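Local coordinates for protein TSSL (Francisella novicida, PDB 4ACK) that probably serves, through this helical cytoplasmic domain, as a conserved membrane-associated component of the type VI secretion machinery, at residues V62-A67 with E101-I106; Y68-L73 with L88-Y93. All blocks are in the same frame, centred on the assembly; numbering follows the deposited sequence.

Interaction 1: V62-A67 with E101-I106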
loop_
_atom_site.group_PDB
_atom_site.type_symbol
_atom_site.label_atom_id
_atom_site.label_comp_id
_atom_site.label_asym_id
_atom_site.label_seq_id
_atom_site.Cartn_x
_atom_site.Cartn_y
_atom_site.Cartn_z
ATOM N N VAL A 62 3.136 3.527 5.457
ATOM C CA VAL A 62 3.539 2.182 5.101
ATOM C C VAL A 62 2.354 1.142 5.118
ATOM O O VAL A 62 2.343 0.218 4.335
ATOM C CB VAL A 62 4.664 1.702 6.042
ATOM C CG1 VAL A 62 5.045 0.157 5.860
ATOM C CG2 VAL A 62 5.894 2.638 5.870
ATOM N N PHE A 63 1.401 1.272 6.040
ATOM C CA PHE A 63 0.299 0.271 6.025
ATOM C C PHE A 63 -0.459 0.200 4.658
ATOM O O PHE A 63 -0.723 -0.879 4.171
ATOM C CB PHE A 63 -0.686 0.534 7.142
ATOM C CG PHE A 63 -1.788 -0.473 7.183
ATOM C CD1 PHE A 63 -2.928 -0.317 6.375
ATOM C CD2 PHE A 63 -1.650 -1.613 7.967
ATOM C CE1 PHE A 63 -3.957 -1.286 6.411
ATOM C CE2 PHE A 63 -2.683 -2.608 8.002
ATOM C CZ PHE A 63 -3.809 -2.435 7.228
ATOM N N PRO A 64 -0.854 1.341 4.080
ATOM C CA PRO A 64 -1.587 1.259 2.852
ATOM C C PRO A 64 -0.785 0.632 1.718
ATOM O O PRO A 64 -1.379 0.076 0.802
ATOM C CB PRO A 64 -1.879 2.730 2.503
ATOM C CG PRO A 64 -1.904 3.425 3.879
ATOM C CD PRO A 64 -0.815 2.709 4.623
ATOM N N LEU A 65 0.546 0.800 1.721
ATOM C CA LEU A 65 1.363 0.220 0.674
ATOM C C LEU A 65 1.358 -1.255 0.844
ATOM O O LEU A 65 1.246 -1.981 -0.138
ATOM C CB LEU A 65 2.811 0.774 0.711
ATOM C CG LEU A 65 3.780 0.113 -0.254
ATOM C CD1 LEU A 65 3.273 0.490 -1.658
ATOM C CD2 LEU A 65 5.202 0.669 0.032
ATOM N N LEU A 66 1.471 -1.735 2.071
ATOM C CA LEU A 66 1.353 -3.177 2.325
ATOM C C LEU A 66 -0.000 -3.789 1.958
ATOM O O LEU A 66 -0.074 -4.965 1.501
ATOM C CB LEU A 66 1.561 -3.498 3.789
ATOM C CG LEU A 66 2.830 -2.974 4.458
ATOM C CD1 LEU A 66 2.922 -3.499 5.891
ATOM C CD2 LEU A 66 4.081 -3.313 3.682
ATOM N N ALA A 67 -1.066 -3.059 2.268
ATOM C CA ALA A 67 -2.408 -3.472 1.920
ATOM C C ALA A 67 -2.595 -3.513 0.390
ATOM O O ALA A 67 -3.296 -4.393 -0.133
ATOM C CB ALA A 67 -3.415 -2.514 2.525
ATOM N N GLU A 101 -10.626 -2.061 4.459
ATOM C CA GLU A 101 -11.283 -0.991 5.273
ATOM C C GLU A 101 -10.323 0.023 5.908
ATOM O O GLU A 101 -10.572 1.211 5.869
ATOM C CB GLU A 101 -12.107 -1.655 6.416
ATOM C CG GLU A 101 -13.348 -2.313 5.761
ATOM C CD GLU A 101 -14.281 -3.073 6.683
ATOM O OE1 GLU A 101 -13.911 -3.344 7.856
ATOM O OE2 GLU A 101 -15.402 -3.396 6.183
ATOM N N TYR A 102 -9.264 -0.457 6.537
ATOM C CA TYR A 102 -8.440 0.417 7.357
ATOM C C TYR A 102 -7.711 1.510 6.510
ATOM O O TYR A 102 -7.538 2.672 6.934
ATOM C CB TYR A 102 -7.484 -0.416 8.238
ATOM C CG TYR A 102 -6.747 0.444 9.252
ATOM C CD1 TYR A 102 -7.431 1.342 10.064
ATOM C CD2 TYR A 102 -5.340 0.404 9.344
ATOM C CE1 TYR A 102 -6.708 2.154 11.003
ATOM C CE2 TYR A 102 -4.639 1.186 10.232
ATOM C CZ TYR A 102 -5.323 2.064 11.062
ATOM O OH TYR A 102 -4.599 2.824 11.963
ATOM N N VAL A 103 -7.358 1.181 5.274
ATOM C CA VAL A 103 -6.794 2.239 4.371
ATOM C C VAL A 103 -7.747 3.412 4.253
ATOM O O VAL A 103 -7.318 4.573 4.194
ATOM C CB VAL A 103 -6.473 1.655 2.975
ATOM C CG1 VAL A 103 -6.306 2.749 1.890
ATOM C CG2 VAL A 103 -5.335 0.658 3.055
ATOM N N PHE A 104 -9.053 3.156 4.154
ATOM C CA PHE A 104 -9.972 4.305 4.018
ATOM C C PHE A 104 -10.237 4.982 5.345
ATOM O O PHE A 104 -10.487 6.202 5.400
ATOM C CB PHE A 104 -11.265 3.945 3.257
ATOM C CG PHE A 104 -10.978 3.468 1.863
ATOM C CD1 PHE A 104 -10.733 4.379 0.849
ATOM C CD2 PHE A 104 -10.887 2.093 1.594
ATOM C CE1 PHE A 104 -10.416 3.950 -0.457
ATOM C CE2 PHE A 104 -10.600 1.649 0.329
ATOM C CZ PHE A 104 -10.364 2.589 -0.719
ATOM N N GLU A 105 -10.036 4.234 6.415
ATOM C CA GLU A 105 -9.961 4.883 7.720
ATOM C C GLU A 105 -8.746 5.821 7.833
ATOM O O GLU A 105 -8.886 6.967 8.259
ATOM C CB GLU A 105 -9.906 3.888 8.870
ATOM C CG GLU A 105 -10.183 4.627 10.195
ATOM C CD GLU A 105 -10.106 3.685 11.392
ATOM O OE1 GLU A 105 -10.526 2.539 11.244
ATOM O OE2 GLU A 105 -9.610 4.084 12.458
ATOM N N ILE A 106 -7.558 5.346 7.456
ATOM C CA ILE A 106 -6.377 6.249 7.320
ATOM C C ILE A 106 -6.673 7.472 6.470
ATOM O O ILE A 106 -6.362 8.637 6.873
ATOM C CB ILE A 106 -5.185 5.489 6.742
ATOM C CG1 ILE A 106 -4.759 4.494 7.819
ATOM C CG2 ILE A 106 -4.035 6.486 6.280
ATOM C CD1 ILE A 106 -3.725 3.426 7.361
#

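Interaction 2: Y68-L73 with L88-Y93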
loop_
_atom_site.group_PDB
_atom_site.type_symbol
_atom_site.label_atom_id
_atom_site.label_comp_id
_atom_site.label_asym_id
_atom_site.label_seq_id
_atom_site.Cartn_x
_atom_site.Cartn_y
_atom_site.Cartn_z
ATOM N N TYR A 68 -2.014 -2.543 -0.322
ATOM C CA TYR A 68 -2.035 -2.564 -1.751
ATOM C C TYR A 68 -1.307 -3.851 -2.297
ATOM O O TYR A 68 -1.857 -4.580 -3.156
ATOM C CB TYR A 68 -1.447 -1.280 -2.306
ATOM C CG TYR A 68 -1.015 -1.386 -3.766
ATOM C CD1 TYR A 68 0.282 -1.874 -4.122
ATOM C CD2 TYR A 68 -1.919 -1.132 -4.783
ATOM C CE1 TYR A 68 0.662 -2.045 -5.491
ATOM C CE2 TYR A 68 -1.576 -1.279 -6.140
ATOM C CZ TYR A 68 -0.281 -1.718 -6.496
ATOM O OH TYR A 68 0.002 -1.809 -7.839
ATOM N N VAL A 69 -0.096 -4.132 -1.789
ATOM C CA VAL A 69 0.661 -5.299 -2.222
ATOM C C VAL A 69 -0.127 -6.590 -1.904
ATOM O O VAL A 69 -0.318 -7.446 -2.786
ATOM C CB VAL A 69 2.032 -5.401 -1.561
ATOM C CG1 VAL A 69 2.682 -6.714 -1.976
ATOM C CG2 VAL A 69 2.940 -4.210 -1.974
ATOM N N ASP A 70 -0.559 -6.726 -0.650
ATOM C CA ASP A 70 -1.392 -7.839 -0.260
ATOM C C ASP A 70 -2.595 -8.023 -1.188
ATOM O O ASP A 70 -2.882 -9.155 -1.573
ATOM C CB ASP A 70 -1.875 -7.696 1.165
ATOM C CG ASP A 70 -0.800 -7.972 2.171
ATOM O OD1 ASP A 70 0.274 -8.558 1.820
ATOM O OD2 ASP A 70 -1.022 -7.585 3.341
ATOM N N GLU A 71 -3.266 -6.920 -1.563
ATOM C CA GLU A 71 -4.495 -7.015 -2.342
ATOM C C GLU A 71 -4.215 -7.580 -3.746
ATOM O O GLU A 71 -5.013 -8.299 -4.333
ATOM C CB GLU A 71 -5.135 -5.636 -2.518
ATOM C CG GLU A 71 -6.506 -5.697 -3.297
ATOM C CD GLU A 71 -7.208 -4.368 -3.337
ATOM O OE1 GLU A 71 -7.607 -3.921 -2.237
ATOM O OE2 GLU A 71 -7.331 -3.766 -4.442
ATOM N N LYS A 72 -3.102 -7.141 -4.317
ATOM C CA LYS A 72 -2.788 -7.502 -5.680
ATOM C C LYS A 72 -2.332 -8.989 -5.692
ATOM O O LYS A 72 -2.677 -9.744 -6.595
ATOM C CB LYS A 72 -1.747 -6.523 -6.262
ATOM C CG LYS A 72 -2.308 -5.090 -6.500
ATOM C CD LYS A 72 -3.793 -5.110 -6.993
ATOM C CE LYS A 72 -4.431 -3.707 -7.181
ATOM N NZ LYS A 72 -5.968 -3.780 -7.304
ATOM N N LEU A 73 -1.635 -9.395 -4.643
ATOM C CA LEU A 73 -1.160 -10.734 -4.518
ATOM C C LEU A 73 -2.291 -11.698 -4.250
ATOM O O LEU A 73 -2.318 -12.777 -4.867
ATOM C CB LEU A 73 -0.081 -10.850 -3.439
ATOM C CG LEU A 73 1.350 -10.647 -3.998
ATOM C CD1 LEU A 73 1.742 -11.941 -4.747
ATOM C CD2 LEU A 73 1.481 -9.468 -4.952
ATOM N N LEU A 88 0.117 -12.483 4.478
ATOM C CA LEU A 88 -0.142 -11.059 4.426
ATOM C C LEU A 88 0.991 -10.199 5.072
ATOM O O LEU A 88 1.369 -10.353 6.230
ATOM C CB LEU A 88 -1.520 -10.743 5.056
ATOM C CG LEU A 88 -2.822 -11.320 4.460
ATOM C CD1 LEU A 88 -4.096 -10.724 5.143
ATOM C CD2 LEU A 88 -2.930 -11.117 2.965
ATOM N N LEU A 89 1.524 -9.281 4.294
ATOM C CA LEU A 89 2.479 -8.306 4.818
ATOM C C LEU A 89 1.836 -7.377 5.860
ATOM O O LEU A 89 2.435 -7.035 6.890
ATOM C CB LEU A 89 2.978 -7.482 3.658
ATOM C CG LEU A 89 3.887 -8.291 2.729
ATOM C CD1 LEU A 89 4.296 -7.443 1.562
ATOM C CD2 LEU A 89 5.095 -8.726 3.507
ATOM N N GLN A 90 0.601 -6.984 5.606
ATOM C CA GLN A 90 -0.024 -6.007 6.490
ATOM C C GLN A 90 -0.145 -6.639 7.901
ATOM O O GLN A 90 -0.099 -5.937 8.930
ATOM C CB GLN A 90 -1.375 -5.530 5.919
ATOM C CG GLN A 90 -2.502 -6.527 6.128
ATOM C CD GLN A 90 -3.693 -6.176 5.313
ATOM O OE1 GLN A 90 -4.723 -5.780 5.860
ATOM N NE2 GLN A 90 -3.556 -6.264 3.973
ATOM N N LEU A 91 -0.287 -7.967 7.924
ATOM C CA LEU A 91 -0.392 -8.709 9.179
ATOM C C LEU A 91 0.975 -8.885 9.894
ATOM O O LEU A 91 1.076 -8.714 11.108
ATOM C CB LEU A 91 -1.039 -10.079 8.932
ATOM C CG LEU A 91 -1.456 -10.930 10.135
ATOM C CD1 LEU A 91 -2.323 -10.188 11.169
ATOM C CD2 LEU A 91 -2.214 -12.182 9.632
ATOM N N GLU A 92 2.014 -9.260 9.136
ATOM C CA GLU A 92 3.372 -9.400 9.682
ATOM C C GLU A 92 3.850 -8.077 10.337
ATOM O O GLU A 92 4.450 -8.084 11.401
ATOM C CB GLU A 92 4.309 -9.778 8.543
ATOM C CG GLU A 92 5.602 -10.398 8.967
ATOM C CD GLU A 92 6.595 -10.494 7.820
ATOM O OE1 GLU A 92 6.228 -11.036 6.746
ATOM O OE2 GLU A 92 7.755 -10.026 8.005
ATOM N N TYR A 93 3.552 -6.953 9.701
ATOM C CA TYR A 93 4.107 -5.664 10.090
ATOM C C TYR A 93 3.283 -4.830 11.061
ATOM O O TYR A 93 3.858 -4.023 11.801
ATOM C CB TYR A 93 4.369 -4.843 8.847
ATOM C CG TYR A 93 5.611 -5.299 8.173
ATOM C CD1 TYR A 93 6.870 -4.937 8.672
ATOM C CD2 TYR A 93 5.550 -6.134 7.068
ATOM C CE1 TYR A 93 8.029 -5.380 8.057
ATOM C CE2 TYR A 93 6.708 -6.571 6.445
ATOM C CZ TYR A 93 7.935 -6.201 6.949
ATOM O OH TYR A 93 9.074 -6.641 6.323
#

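Interaction 1: V62-A67 with E101-I106
The ring of F63 receives the edge of the Y102 ring on one of its faces, a T-shaped pair with planes 78° apart and centroids separated by 5.2 Å. The atom that does the touching is Y102 CD2, which sits 3.6 Å above the F63 plane, displaced toward the rim where CD1, CE1 and CZ lie. At the edge of the F63 ring, close to its plane, comes V103 CG2, while I106 CD1 meets F63 CD1 from an oblique direction. One face of the Y102 ring carries I106 CG1 from the next turn of its own helix, and at its edge, in plane, lie F63 CZ and E105 CD. Both aromatic side chains have CG anti to the backbone N, and from there each leans into the interface. V103 CG2, anti to the carbonyl carbon, also reaches A67 CB at 3.7 Å and P64 CA at 3.8 Å, so one methyl meets three residues. I106, extended along chi2 (169°), brings CD1 to within 3.9 Å of P64 CG. P64 has no N-H to give to the preceding turn, and helix 55-79 is kinked there; it is also where the two backbones come nearest, with P64 CA and V103 CA 5.5 Å apart. The helix segments run antiparallel at 150°, their axes 9.7 Å apart. Beyond the pair, Y102 OH is hydrogen-bonded to K59 NZ, and R96 makes a cation-pi contact with the Y102 ring. Every side chain that meets across the interface is buried, and they touch through carbon atoms alone, so the join rests on aromatic and aliphatic packing.

Interaction 2: Y68-L73 with L88-Y93
The D70 carboxylate meets the start of helix 89-94, nearly coplanar with the amide of Q90 (planes 12° apart) although the two side chains cross obliquely. D70 CG stands anti to the carbonyl carbon, beside the backbone N, and from there each oxygen takes a backbone N-H on its syn side: OD1 from L89 N, OD2 from Q90 N, both at 2.9 Å. The bond to Q90 N is the straighter, at 165°, and that from L89 N the more bent. OD2 has a further donor in Q90 NE2, which reaches its anti lone pair at 2.9 Å and keeps the oxygen within the amide plane. To get there Q90 puts CG in the crowded position between backbone N and carbonyl carbon (chi1 78°), then runs on extended, which carries the amide across to the carboxylate. The amide's oxygen, OE1, accepts from G99 N; with NE2 bound to D70 as well, the flip of the amide is fixed. D70 OD1 also takes W86 NE1, so the buried carboxylate is gripped by four N-H groups, consistent with a charged aspartate that the helix N terminus would further stabilise. L88, at the N-cap position, lays CB 3.6 Å from D70 OD2, with CD2 beside D70 CG. On the OD1 side, V69 CG1 and L89 CD1 touch at 4.0 Å, crossing obliquely. Here one side chain of helix 55-79 takes the first N-H groups of the short helix from outside it. Farther out, helix 4-20 packs on V69 through I13 and T17, and helix 30-52 covers L89 with I38 and R39.

How the interactions relate
From the N terminus, the chain passes through helices 4-20 and 30-52 before entering helix 55-79, whose consecutive halves of the 62-73 stretch supply one side of both contacts. After that helix ends, the chain turns back, and interaction 2 closes the shorter loop when 88-93 returns to 68-73. The chain then goes on into helix 99-112, where interaction 1 closes the longer loop onto 62-67, with the shorter one wholly within it. Their centres are 10 Å apart, and they touch: Q90 packs on F63 and A67, and L66 on Y93. Helix 55-79 is thus tied to two successive helices, 89-94 mainly by polar bonds and 99-112 by apolar packing.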